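Local structure of beta-lactamase (Burkholderia cenocepacia, 5E2G) at residues I332-L337 / K349-I354. The protein probably hydrolyses beta-lactam antibiotics to substituted beta-amino acids, as a member of the class-C beta-lactamase family linked to antibiotic resistance. Residues are numbered along the deposited sequence; the frame is centred on the assembly and turned at random.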
# COMPACT_ATOMS: atom_id res chain seq x y z
N ILE A 332 -10.91 -3.65 14.09
CA ILE A 332 -9.78 -2.88 14.59
C ILE A 332 -8.74 -2.71 13.48
O ILE A 332 -8.70 -3.46 12.51
CB ILE A 332 -9.15 -3.53 15.84
CG1 ILE A 332 -8.66 -4.95 15.52
CG2 ILE A 332 -10.16 -3.57 16.98
CD1 ILE A 332 -8.25 -5.74 16.73
N GLY A 333 -7.90 -1.68 13.62
CA GLY A 333 -6.83 -1.47 12.66
C GLY A 333 -5.87 -0.38 13.11
O GLY A 333 -6.20 0.42 13.99
N ILE A 334 -4.69 -0.37 12.49
CA ILE A 334 -3.65 0.60 12.81
C ILE A 334 -3.03 1.14 11.53
O ILE A 334 -2.91 0.42 10.53
CB ILE A 334 -2.54 -0.00 13.72
CG1 ILE A 334 -1.55 1.08 14.17
CG2 ILE A 334 -1.79 -1.09 13.00
CD1 ILE A 334 -0.61 0.63 15.29
N VAL A 335 -2.66 2.42 11.56
CA VAL A 335 -1.88 3.08 10.52
C VAL A 335 -0.67 3.72 11.19
O VAL A 335 -0.82 4.43 12.19
CB VAL A 335 -2.73 4.14 9.78
CG1 VAL A 335 -1.87 5.01 8.91
CG2 VAL A 335 -3.81 3.45 8.97
N MSE A 336 0.52 3.45 10.67
CA MSE A 336 1.72 4.05 11.24
C MSE A 336 2.51 4.79 10.18
O MSE A 336 2.95 4.20 9.21
CB MSE A 336 2.61 2.99 11.88
CG MSE A 336 1.92 2.17 12.97
SE MSE A 336 2.98 0.62 13.54
CE MSE A 336 4.70 1.50 13.78
N LEU A 337 2.69 6.10 10.36
CA LEU A 337 3.42 6.92 9.42
C LEU A 337 4.57 7.59 10.14
O LEU A 337 4.36 8.21 11.19
CB LEU A 337 2.53 7.98 8.77
CG LEU A 337 1.12 7.57 8.37
CD1 LEU A 337 0.40 8.74 7.75
CD2 LEU A 337 1.17 6.43 7.40
N LYS A 349 6.02 -5.40 15.06
CA LYS A 349 5.94 -5.75 16.47
C LYS A 349 5.07 -4.76 17.23
O LYS A 349 4.27 -5.15 18.09
CB LYS A 349 7.33 -5.80 17.09
CG LYS A 349 8.22 -6.91 16.59
CD LYS A 349 9.57 -6.82 17.27
CE LYS A 349 10.69 -7.26 16.34
NZ LYS A 349 12.01 -6.74 16.81
N ALA A 350 5.23 -3.46 16.94
CA ALA A 350 4.44 -2.45 17.64
C ALA A 350 2.96 -2.57 17.30
O ALA A 350 2.10 -2.50 18.19
CB ALA A 350 4.98 -1.06 17.31
N ALA A 351 2.63 -2.77 16.02
CA ALA A 351 1.24 -2.97 15.64
C ALA A 351 0.65 -4.19 16.34
O ALA A 351 -0.48 -4.15 16.84
CB ALA A 351 1.13 -3.11 14.13
N TYR A 352 1.41 -5.29 16.38
CA TYR A 352 0.92 -6.51 17.01
C TYR A 352 0.66 -6.29 18.49
O TYR A 352 -0.36 -6.74 19.02
CB TYR A 352 1.92 -7.64 16.78
CG TYR A 352 1.43 -9.04 17.10
CD1 TYR A 352 0.62 -9.73 16.22
CD2 TYR A 352 1.82 -9.68 18.27
CE1 TYR A 352 0.19 -11.02 16.49
CE2 TYR A 352 1.40 -10.97 18.56
CZ TYR A 352 0.58 -11.64 17.66
OH TYR A 352 0.17 -12.92 17.95
N ARG A 353 1.57 -5.60 19.17
CA ARG A 353 1.36 -5.31 20.59
C ARG A 353 0.19 -4.34 20.77
O ARG A 353 -0.69 -4.58 21.61
CB ARG A 353 2.63 -4.72 21.20
CG ARG A 353 3.83 -5.64 21.08
CD ARG A 353 5.05 -5.02 21.71
NE ARG A 353 6.27 -5.79 21.46
CZ ARG A 353 7.29 -5.35 20.73
NH1 ARG A 353 7.24 -4.14 20.18
NH2 ARG A 353 8.37 -6.11 20.55
N ILE A 354 0.17 -3.25 20.00
CA ILE A 354 -0.91 -2.28 20.13
C ILE A 354 -2.25 -2.93 19.85
O ILE A 354 -3.16 -2.88 20.68
CB ILE A 354 -0.66 -1.08 19.20
CG1 ILE A 354 0.51 -0.25 19.71
CG2 ILE A 354 -1.90 -0.22 19.12
CD1 ILE A 354 1.01 0.74 18.69
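Ile-334 meets Ala-351 and Ile-354 where the C-terminal helix 344-357 lies over strand 332-338. The CB of Ile-334 points at the helix and splits into two arms. The short arm, CG2, packs against CB of Ala-351 at 3.7 Å. The long arm starts at CG1, anti to the backbone N (chi1 -173°), and chi2 of 168° keeps it extended. Its tip, CD1, lies 3.8 Å from CD1 of Ile-354. The same methyl is 4.1 Å from CG2 of Ile-354 and 4.1 Å from CA of Ala-351. The two isoleucine side chains cross at about a right angle.

Met-336, a selenomethionine, comes from the same face of the strand. Its SE sits 4.2 Å from CB of Ala-351, and its CE reaches CB of Ala-350 at 4.4 Å, a looser touch. The small Ala-351 thus meets both strand side chains. The axes of segments 332-337 and 349-354 run roughly antiparallel, at 148°, and come within 9.2 Å of each other.

Ile-30 of strand 25-32 touches both isoleucines, and Tyr-323 of strand 321-327 touches Ala-351. Val-335 and Leu-337 pack on helix 226-235, so the strand is sandwiched between helices, as in the alpha/beta domain of serine beta-lactamases. No hydrogen bond or salt bridge joins the two segments. All five touching residues are buried and meet through apolar groups, so this contact rests on van der Waals packing and the exclusion of water.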